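Local structure of 6-pyruvoyl tetrahydropterin synthase (Plasmodium falciparum, 1Y13) at residues Val24-Pro29 against Ser73-Lys78; Ala36-Tyr41 against Ser116-Pro121; Phe90-Tyr95 against Leu99-Val104. The protein belongs to the zinc-binding 6-pyruvoyl tetrahydropterin synthase family of T-fold enzymes and holds biopterin at its metal site within a six-chain assembly. One frame throughout, in Å; residues are numbered along the deposited sequence.

Contact 1: Val24-Pro29 against Ser73-Lys78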
loop_
_atom_site.group_PDB
_atom_site.type_symbol
_atom_site.label_atom_id
_atom_site.label_comp_id
_atom_site.label_asym_id
_atom_site.label_seq_id
_atom_site.Cartn_x
_atom_site.Cartn_y
_atom_site.Cartn_z
ATOM N N VAL A 24 -4.978 20.123 -3.011
ATOM C CA VAL A 24 -4.259 19.419 -1.947
ATOM C C VAL A 24 -5.189 18.347 -1.368
ATOM O O VAL A 24 -6.418 18.524 -1.322
ATOM C CB VAL A 24 -3.740 20.356 -0.820
ATOM C CG1 VAL A 24 -2.569 21.214 -1.307
ATOM C CG2 VAL A 24 -4.867 21.255 -0.263
ATOM N N SER A 25 -4.611 17.221 -0.976
ATOM C CA SER A 25 -5.374 16.154 -0.338
ATOM C C SER A 25 -4.594 15.537 0.772
ATOM O O SER A 25 -3.361 15.519 0.752
ATOM C CB SER A 25 -5.843 15.051 -1.308
ATOM O OG SER A 25 -4.776 14.407 -1.939
ATOM N N VAL A 26 -5.347 15.049 1.746
ATOM C CA VAL A 26 -4.796 14.333 2.888
ATOM C C VAL A 26 -5.532 12.994 3.022
ATOM O O VAL A 26 -6.728 12.904 2.779
ATOM C CB VAL A 26 -4.891 15.173 4.193
ATOM C CG1 VAL A 26 -4.015 16.399 4.082
ATOM C CG2 VAL A 26 -6.352 15.602 4.450
ATOM N N GLU A 27 -4.790 11.957 3.367
ATOM C CA GLU A 27 -5.347 10.618 3.540
ATOM C C GLU A 27 -4.492 9.920 4.558
ATOM O O GLU A 27 -3.281 10.099 4.554
ATOM C CB GLU A 27 -5.305 9.845 2.213
ATOM C CG GLU A 27 -3.925 9.276 1.852
ATOM C CD GLU A 27 -3.844 8.767 0.402
ATOM N N SER A 28 -5.099 9.142 5.448
ATOM C CA SER A 28 -4.321 8.335 6.386
ATOM C C SER A 28 -5.205 7.260 6.987
ATOM O O SER A 28 -6.397 7.510 7.243
ATOM C CB SER A 28 -3.784 9.212 7.525
ATOM O OG SER A 28 -3.236 8.418 8.576
ATOM N N PRO A 29 -4.619 6.080 7.263
ATOM C CA PRO A 29 -5.210 5.050 8.144
ATOM C C PRO A 29 -5.778 5.639 9.439
ATOM O O PRO A 29 -6.654 5.033 10.052
ATOM C CB PRO A 29 -3.998 4.205 8.520
ATOM C CG PRO A 29 -3.085 4.285 7.331
ATOM C CD PRO A 29 -3.320 5.647 6.697
ATOM N N SER A 73 -2.249 20.957 7.722
ATOM C CA SER A 73 -2.624 20.771 9.134
ATOM C C SER A 73 -4.076 21.138 9.458
ATOM O O SER A 73 -4.692 20.518 10.311
ATOM C CB SER A 73 -1.673 21.522 10.063
ATOM O OG SER A 73 -1.910 22.908 9.960
ATOM N N ILE A 74 -4.625 22.132 8.771
ATOM C CA ILE A 74 -6.044 22.447 8.919
ATOM C C ILE A 74 -6.932 21.274 8.424
ATOM O O ILE A 74 -7.894 20.881 9.084
ATOM C CB ILE A 74 -6.402 23.764 8.190
ATOM C CG1 ILE A 74 -5.658 24.945 8.842
ATOM C CG2 ILE A 74 -7.922 23.975 8.166
ATOM C CD1 ILE A 74 -5.777 26.275 8.087
ATOM N N LEU A 75 -6.613 20.726 7.259
ATOM C CA LEU A 75 -7.416 19.639 6.719
ATOM C C LEU A 75 -7.339 18.415 7.622
ATOM O O LEU A 75 -8.356 17.764 7.874
ATOM C CB LEU A 75 -7.000 19.280 5.284
ATOM C CG LEU A 75 -6.934 20.382 4.216
ATOM C CD1 LEU A 75 -6.555 19.794 2.880
ATOM C CD2 LEU A 75 -8.257 21.126 4.107
ATOM N N LYS A 76 -6.146 18.108 8.124
ATOM C CA LYS A 76 -5.968 16.930 8.974
ATOM C C LYS A 76 -6.738 17.055 10.277
ATOM O O LYS A 76 -7.409 16.106 10.702
ATOM C CB LYS A 76 -4.500 16.670 9.282
ATOM C CG LYS A 76 -3.725 16.167 8.082
ATOM C CD LYS A 76 -2.252 15.997 8.456
ATOM C CE LYS A 76 -1.513 15.161 7.424
ATOM N NZ LYS A 76 -1.734 13.688 7.569
ATOM N N GLU A 77 -6.648 18.237 10.889
ATOM C CA GLU A 77 -7.299 18.512 12.175
ATOM C C GLU A 77 -8.817 18.393 12.024
ATOM O O GLU A 77 -9.479 17.822 12.888
ATOM C CB GLU A 77 -6.880 19.894 12.708
ATOM C CG GLU A 77 -7.545 20.327 13.998
ATOM C CD GLU A 77 -7.382 21.820 14.271
ATOM N N LYS A 78 -9.364 18.886 10.910
ATOM C CA LYS A 78 -10.822 18.830 10.707
ATOM C C LYS A 78 -11.339 17.424 10.385
ATOM O O LYS A 78 -12.409 17.023 10.860
ATOM C CB LYS A 78 -11.279 19.816 9.647
ATOM C CG LYS A 78 -10.962 21.261 9.941
ATOM C CD LYS A 78 -11.361 21.665 11.337
ATOM C CE LYS A 78 -10.953 23.122 11.616
ATOM N NZ LYS A 78 -11.485 23.556 12.939
#
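Val24 and Val26, on strand 21-41, face Leu75 and Lys76 of helix 72-86; the segment axes come within 8.6 Å and make an angle of 41°. As alternate strand residues the two valines turn their side chains the same way, toward the helix. Val26 meets it with both branches: CG2 lies 3.8 Å from CB of Leu75, while CG1 rests 4.0 Å from CG of Lys76, so it packs against two successive helical side chains. At the tip of the side chain, Leu75 CD1 reaches CG2 of Val24 at 3.9 Å, the two side chains meeting nearly at right angles. Lys76 contributes only its aliphatic stem. Beyond CG its chain runs extended to the last torsion (chi4 -79°), where it bends and takes NZ to a weak hydrogen bond with Thr172 of a neighbouring subunit. This is the helix-on-sheet layer of the T-fold, and the side chain of Val24 lies about 4 Å from a bound biopterin. Val24 and Val26 bond through their backbones to Val59 and Leu57 of strand 49-62, and Val24-Val26 form an antiparallel ladder with a strand of that subunit, continuing the sheet, while Leu75 reaches on to Leu57 and to Met150 of helix 135-150.

Contact 2: Ala36-Tyr41 against Ser116-Pro121. With ZN (zinc ion), chain D; BIO (biopterin), chain E.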
loop_
_atom_site.group_PDB
_atom_site.type_symbol
_atom_site.label_atom_id
_atom_site.label_comp_id
_atom_site.label_asym_id
_atom_site.label_seq_id
_atom_site.Cartn_x
_atom_site.Cartn_y
_atom_site.Cartn_z
ATOM N N ALA A 36 -20.267 -0.262 13.866
ATOM C CA ALA A 36 -21.205 -1.286 13.494
ATOM C C ALA A 36 -22.367 -0.665 12.714
ATOM O O ALA A 36 -22.671 0.524 12.878
ATOM C CB ALA A 36 -21.721 -2.036 14.754
ATOM N N HIS A 37 -23.020 -1.460 11.870
ATOM C CA HIS A 37 -24.186 -0.987 11.126
ATOM C C HIS A 37 -24.863 -2.170 10.435
ATOM O O HIS A 37 -24.315 -3.280 10.402
ATOM C CB HIS A 37 -23.768 0.081 10.078
ATOM C CG HIS A 37 -23.361 -0.493 8.751
ATOM N ND1 HIS A 37 -23.999 -0.167 7.570
ATOM C CD2 HIS A 37 -22.377 -1.363 8.415
ATOM C CE1 HIS A 37 -23.421 -0.803 6.564
ATOM N NE2 HIS A 37 -22.431 -1.534 7.048
ATOM N N PHE A 38 -26.041 -1.933 9.879
ATOM C CA PHE A 38 -26.566 -2.831 8.875
ATOM C C PHE A 38 -27.382 -2.009 7.910
ATOM O O PHE A 38 -28.018 -1.034 8.297
ATOM C CB PHE A 38 -27.353 -4.016 9.485
ATOM C CG PHE A 38 -28.568 -3.612 10.285
ATOM C CD1 PHE A 38 -29.780 -3.416 9.663
ATOM C CD2 PHE A 38 -28.490 -3.438 11.667
ATOM C CE1 PHE A 38 -30.915 -3.040 10.407
ATOM C CE2 PHE A 38 -29.598 -3.081 12.411
ATOM C CZ PHE A 38 -30.808 -2.862 11.785
ATOM N N ILE A 39 -27.324 -2.376 6.638
ATOM C CA ILE A 39 -28.179 -1.748 5.642
ATOM C C ILE A 39 -29.598 -2.319 5.631
ATOM O O ILE A 39 -29.807 -3.514 5.758
ATOM C CB ILE A 39 -27.490 -1.745 4.272
ATOM C CG1 ILE A 39 -26.554 -0.529 4.224
ATOM C CG2 ILE A 39 -28.521 -1.692 3.157
ATOM C CD1 ILE A 39 -25.356 -0.709 3.349
ATOM N N ALA A 40 -30.580 -1.424 5.549
ATOM C CA ALA A 40 -31.959 -1.839 5.399
ATOM C C ALA A 40 -32.651 -0.878 4.438
ATOM O O ALA A 40 -32.571 0.324 4.617
ATOM C CB ALA A 40 -32.636 -1.862 6.762
ATOM N N TYR A 41 -33.266 -1.417 3.389
ATOM C CA TYR A 41 -34.086 -0.640 2.461
ATOM C C TYR A 41 -35.302 -1.491 2.097
ATOM O O TYR A 41 -35.464 -2.582 2.658
ATOM C CB TYR A 41 -33.286 -0.195 1.239
ATOM C CG TYR A 41 -32.569 -1.287 0.459
ATOM C CD1 TYR A 41 -33.234 -2.016 -0.536
ATOM C CD2 TYR A 41 -31.217 -1.549 0.677
ATOM C CE1 TYR A 41 -32.584 -2.995 -1.264
ATOM C CE2 TYR A 41 -30.548 -2.518 -0.052
ATOM C CZ TYR A 41 -31.238 -3.240 -1.016
ATOM O OH TYR A 41 -30.583 -4.206 -1.748
ATOM N N SER A 116 -38.025 -8.444 12.983
ATOM C CA SER A 116 -36.839 -8.719 13.790
ATOM C C SER A 116 -36.438 -7.459 14.568
ATOM O O SER A 116 -36.746 -6.331 14.127
ATOM C CB SER A 116 -35.690 -9.214 12.930
ATOM O OG SER A 116 -35.581 -8.426 11.776
ATOM N N GLU A 117 -35.797 -7.643 15.728
ATOM C CA GLU A 117 -35.501 -6.529 16.643
ATOM C C GLU A 117 -34.051 -6.517 17.112
ATOM O O GLU A 117 -33.404 -7.544 17.248
ATOM C CB GLU A 117 -36.365 -6.580 17.905
ATOM C CG GLU A 117 -37.846 -6.793 17.731
ATOM C CD GLU A 117 -38.591 -6.879 19.082
ATOM O OE1 GLU A 117 -37.973 -7.302 20.091
ATOM O OE2 GLU A 117 -39.794 -6.519 19.128
ATOM N N TYR A 118 -33.582 -5.314 17.382
ATOM C CA TYR A 118 -32.260 -5.064 17.936
ATOM C C TYR A 118 -32.488 -4.134 19.101
ATOM O O TYR A 118 -33.415 -3.309 19.066
ATOM C CB TYR A 118 -31.378 -4.345 16.905
ATOM C CG TYR A 118 -31.042 -5.155 15.675
ATOM C CD1 TYR A 118 -31.962 -5.306 14.646
ATOM C CD2 TYR A 118 -29.784 -5.753 15.529
ATOM C CE1 TYR A 118 -31.655 -6.077 13.515
ATOM C CE2 TYR A 118 -29.476 -6.504 14.410
ATOM C CZ TYR A 118 -30.423 -6.646 13.394
ATOM O OH TYR A 118 -30.147 -7.407 12.265
ATOM N N SER A 119 -31.661 -4.238 20.127
ATOM C CA SER A 119 -31.697 -3.281 21.224
ATOM C C SER A 119 -30.275 -3.002 21.662
ATOM O O SER A 119 -29.483 -3.934 21.833
ATOM C CB SER A 119 -32.534 -3.807 22.384
ATOM O OG SER A 119 -32.611 -2.834 23.411
ATOM N N PHE A 120 -29.943 -1.713 21.749
ATOM C CA PHE A 120 -28.599 -1.239 22.131
ATOM C C PHE A 120 -28.710 -0.210 23.237
ATOM O O PHE A 120 -29.676 0.523 23.267
ATOM C CB PHE A 120 -27.916 -0.449 21.003
ATOM C CG PHE A 120 -28.005 -1.066 19.653
ATOM C CD1 PHE A 120 -29.107 -0.846 18.845
ATOM C CD2 PHE A 120 -26.955 -1.815 19.156
ATOM C CE1 PHE A 120 -29.172 -1.419 17.578
ATOM C CE2 PHE A 120 -27.025 -2.410 17.891
ATOM C CZ PHE A 120 -28.116 -2.207 17.108
ATOM N N PRO A 121 -27.692 -0.091 24.109
ATOM C CA PRO A 121 -27.673 1.069 25.000
ATOM C C PRO A 121 -27.639 2.375 24.185
ATOM O O PRO A 121 -26.954 2.452 23.146
ATOM C CB PRO A 121 -26.361 0.891 25.771
ATOM C CG PRO A 121 -26.122 -0.597 25.737
ATOM C CD PRO A 121 -26.539 -0.980 24.351
HETATM ZN ZN ZN D . -21.561 -3.032 5.545
HETATM N N1 BIO E . -22.982 -0.833 -1.701
HETATM N N2 BIO E . -22.844 1.205 -2.812
HETATM C C2 BIO E . -22.817 0.503 -1.645
HETATM N N3 BIO E . -22.630 1.082 -0.439
HETATM C C4A BIO E . -22.779 -1.014 0.780
HETATM C C8A BIO E . -22.980 -1.594 -0.564
HETATM N N8 BIO E . -23.170 -2.938 -0.648
HETATM C C7 BIO E . -23.173 -3.744 0.437
HETATM C C6 BIO E . -22.966 -3.222 1.696
HETATM N N5 BIO E . -22.786 -1.878 1.825
HETATM C C9 BIO E . -22.967 -4.114 2.921
HETATM O O9 BIO E . -23.400 -3.404 4.142
HETATM C C10 BIO E . -21.602 -4.838 3.184
HETATM O O10 BIO E . -20.785 -4.082 4.099
HETATM C C11 BIO E . -20.751 -5.179 1.947
#
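Phe38 and Tyr118 carry this contact as an offset stack, their ring centroids 4.5 Å apart and their planes tilted by 21°. The rings slide over one another: CE2 of Phe38 sits above the centre of the Tyr118 ring, the phenol end of Tyr118 extends over the Phe38 ring, and the closest approach is 3.7 Å between Phe38 CZ and Tyr118 CE1. Phe38 reaches out with CG lodged between the backbone N and the carbonyl carbon (chi1 61°). Tyr118 OH carries on to a hydrogen bond with Asp124 of another subunit. The pair joins the break near the end of strand 21-41, in the T-fold sheet, to the last strand of a three-stranded antiparallel sheet. His37, the neighbour of Phe38, turns its side chain the other way and binds the zinc ion through NE2 at 2.3 Å; His49 and His51 are the other protein ligands. Biopterin chelates the same zinc with its side-chain oxygens O9, at 2.3 Å, and O10, at 1.9 Å. ND1 of His37 is hydrogen-bonded to Ser133 OG, which, with the zinc bond at NE2, probably helps fix the ring's rotation, and Ile39 CD1 lies close to biopterin N5.

Contact 3: Phe90-Tyr95 against Leu99-Val104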
loop_
_atom_site.group_PDB
_atom_site.type_symbol
_atom_site.label_atom_id
_atom_site.label_comp_id
_atom_site.label_asym_id
_atom_site.label_seq_id
_atom_site.Cartn_x
_atom_site.Cartn_y
_atom_site.Cartn_z
ATOM N N PHE A 90 -22.527 2.131 16.983
ATOM C CA PHE A 90 -23.452 1.656 15.990
ATOM C C PHE A 90 -24.066 2.873 15.293
ATOM O O PHE A 90 -24.575 3.807 15.952
ATOM C CB PHE A 90 -24.529 0.738 16.603
ATOM C CG PHE A 90 -25.612 0.358 15.643
ATOM C CD1 PHE A 90 -25.449 -0.717 14.774
ATOM C CD2 PHE A 90 -26.803 1.067 15.602
ATOM C CE1 PHE A 90 -26.435 -1.061 13.889
ATOM C CE2 PHE A 90 -27.804 0.720 14.711
ATOM C CZ PHE A 90 -27.618 -0.345 13.842
ATOM N N ILE A 91 -23.968 2.885 13.963
ATOM C CA ILE A 91 -24.544 3.963 13.164
ATOM C C ILE A 91 -26.044 3.736 12.972
ATOM O O ILE A 91 -26.451 2.785 12.341
ATOM C CB ILE A 91 -23.852 4.095 11.777
ATOM C CG1 ILE A 91 -22.363 4.435 11.941
ATOM C CG2 ILE A 91 -24.545 5.148 10.921
ATOM C CD1 ILE A 91 -21.538 4.118 10.690
ATOM N N LEU A 92 -26.841 4.640 13.525
ATOM C CA LEU A 92 -28.304 4.616 13.464
ATOM C C LEU A 92 -28.801 5.647 12.453
ATOM O O LEU A 92 -28.626 6.844 12.665
ATOM C CB LEU A 92 -28.813 4.987 14.860
ATOM C CG LEU A 92 -30.173 4.794 15.550
ATOM C CD1 LEU A 92 -31.260 5.635 14.908
ATOM C CD2 LEU A 92 -30.576 3.332 15.630
ATOM N N PRO A 93 -29.419 5.189 11.345
ATOM C CA PRO A 93 -29.935 6.113 10.352
ATOM C C PRO A 93 -31.357 6.589 10.690
ATOM O O PRO A 93 -32.330 5.954 10.295
ATOM C CB PRO A 93 -29.890 5.287 9.061
ATOM C CG PRO A 93 -29.944 3.852 9.503
ATOM C CD PRO A 93 -29.670 3.781 10.972
ATOM N N ILE A 94 -31.458 7.720 11.387
ATOM C CA ILE A 94 -32.718 8.142 11.974
ATOM C C ILE A 94 -33.820 8.463 10.966
ATOM O O ILE A 94 -34.993 8.490 11.335
ATOM C CB ILE A 94 -32.565 9.230 13.076
ATOM C CG1 ILE A 94 -31.711 10.398 12.627
ATOM C CG2 ILE A 94 -31.979 8.643 14.373
ATOM C CD1 ILE A 94 -31.779 11.580 13.590
ATOM N N TYR A 95 -33.439 8.647 9.697
ATOM C CA TYR A 95 -34.398 8.988 8.647
ATOM C C TYR A 95 -34.863 7.739 7.881
ATOM O O TYR A 95 -35.557 7.837 6.878
ATOM C CB TYR A 95 -33.794 10.055 7.728
ATOM C CG TYR A 95 -34.064 11.441 8.232
ATOM C CD1 TYR A 95 -33.252 12.047 9.215
ATOM C CD2 TYR A 95 -35.200 12.142 7.764
ATOM C CE1 TYR A 95 -33.521 13.335 9.674
ATOM C CE2 TYR A 95 -35.497 13.424 8.213
ATOM C CZ TYR A 95 -34.665 14.014 9.166
ATOM O OH TYR A 95 -35.036 15.272 9.562
ATOM N N LEU A 99 -37.273 1.265 9.198
ATOM C CA LEU A 99 -36.982 0.907 10.591
ATOM C C LEU A 99 -37.848 1.725 11.530
ATOM O O LEU A 99 -38.101 2.897 11.271
ATOM C CB LEU A 99 -35.489 1.115 10.910
ATOM C CG LEU A 99 -34.450 0.366 10.080
ATOM C CD1 LEU A 99 -33.039 0.905 10.317
ATOM C CD2 LEU A 99 -34.525 -1.132 10.339
ATOM N N LYS A 100 -38.346 1.100 12.594
ATOM C CA LYS A 100 -39.050 1.850 13.641
ATOM C C LYS A 100 -38.151 1.927 14.870
ATOM O O LYS A 100 -37.485 0.956 15.225
ATOM C CB LYS A 100 -40.411 1.230 13.973
ATOM C CG LYS A 100 -41.341 2.136 14.774
ATOM C CD LYS A 100 -41.143 2.032 16.311
ATOM C CE LYS A 100 -42.037 3.019 17.155
ATOM N NZ LYS A 100 -41.678 4.529 17.041
ATOM N N PHE A 101 -38.087 3.098 15.489
ATOM C CA PHE A 101 -37.175 3.288 16.602
ATOM C C PHE A 101 -37.974 3.554 17.862
ATOM O O PHE A 101 -38.962 4.282 17.840
ATOM C CB PHE A 101 -36.227 4.447 16.340
ATOM C CG PHE A 101 -35.444 4.346 15.058
ATOM C CD1 PHE A 101 -34.365 3.480 14.946
ATOM C CD2 PHE A 101 -35.766 5.154 13.970
ATOM C CE1 PHE A 101 -33.619 3.403 13.757
ATOM C CE2 PHE A 101 -35.030 5.089 12.789
ATOM C CZ PHE A 101 -33.931 4.231 12.694
ATOM N N GLU A 102 -37.567 2.939 18.959
ATOM C CA GLU A 102 -38.200 3.188 20.243
ATOM C C GLU A 102 -37.088 3.476 21.226
ATOM O O GLU A 102 -35.980 2.990 21.076
ATOM C CB GLU A 102 -39.033 1.982 20.694
ATOM C CG GLU A 102 -40.096 1.600 19.658
ATOM C CD GLU A 102 -40.856 0.304 19.960
ATOM O OE1 GLU A 102 -40.365 -0.532 20.753
ATOM O OE2 GLU A 102 -41.957 0.126 19.385
ATOM N N ASN A 103 -37.368 4.303 22.215
ATOM C CA ASN A 103 -36.361 4.617 23.189
ATOM C C ASN A 103 -36.998 4.314 24.509
ATOM O O ASN A 103 -37.851 5.060 24.955
ATOM C CB ASN A 103 -35.958 6.094 23.093
ATOM C CG ASN A 103 -35.032 6.534 24.219
ATOM O OD1 ASN A 103 -34.354 5.724 24.855
ATOM N ND2 ASN A 103 -34.997 7.839 24.466
ATOM N N VAL A 104 -36.627 3.202 25.126
ATOM C CA VAL A 104 -37.242 2.867 26.415
ATOM C C VAL A 104 -36.162 2.595 27.460
ATOM O O VAL A 104 -35.205 1.841 27.206
ATOM C CB VAL A 104 -38.282 1.720 26.288
ATOM C CG1 VAL A 104 -37.707 0.508 25.527
ATOM C CG2 VAL A 104 -38.831 1.331 27.650
#
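Between Leu92-Ile94 and Leu99-Phe101 the chain turns through somewhat more than a right angle after a short link, and the two strands do not pair: their segment axes run at 111° and stay 9.7 Å apart, and the nearest CA atoms, those of Ile94 and Phe101, are separated by 8.1 Å. Strand 99-104 is the first strand of a three-stranded antiparallel meander with strands 107-112 and 117-121, whereas strand 90-93 pairs in parallel with strand 125-128, so the contact joins two small sheets mainly through side chains, without any backbone hydrogen bond between the segments. Phe101 is the centre of it. Leu92 comes from the opposite direction and lays CD1 over one face of the Phe101 ring, 3.8 Å from the centroid and 27° off the ring normal, a CH-pi contact. The methyl is displaced toward the rim, where Leu92 CD1 closes to 3.4 Å from Phe101 CE1. In Leu92, chi1 of -162° puts CG opposite the backbone N, and the methyls end at the ring although CB points to the side of it; CD2 covers the same CE1 corner. The backbone also takes part: the carbonyl oxygen of Pro93 meets the ring edge, 3.4 Å from Phe101 CZ, and that of Ile94 approaches CE2 of Phe101 obliquely. A looser apolar touch, 4.4 Å between Pro93 CG and Leu99 CD1, extends the contact toward strand 21-41, where Leu99 packs on Phe38 and Ala40. Leu92 and Pro93 are buried, the former also against Ile110 of the meander, while Ile94 stands at the exposed margin. On strand 99-104 itself, Lys100 folds back so that NZ donates a hydrogen bond of 2.8 Å to the carbonyl oxygen of Phe101, from a position tilted out of the carbonyl plane.

In the fold
Contacts 1 and 2 both use strand 21-41 but lie on opposite sides of the chain's centre, their centres about 31 Å apart. Both are buried; contact 1 is aliphatic packing of a helix on the sheet, contact 2 an aromatic stack beside a metal ligand. Contact 3 is only partly buried and lies on the same side as contact 2, with centres about 8 Å apart. These two touch: Ala36 O probably accepts a hydrogen bond from Ile91 N at 2.9 Å, and Phe38 packs on Phe90. They also share the three-stranded sheet, contact 3 using its first strand and contact 2 its last.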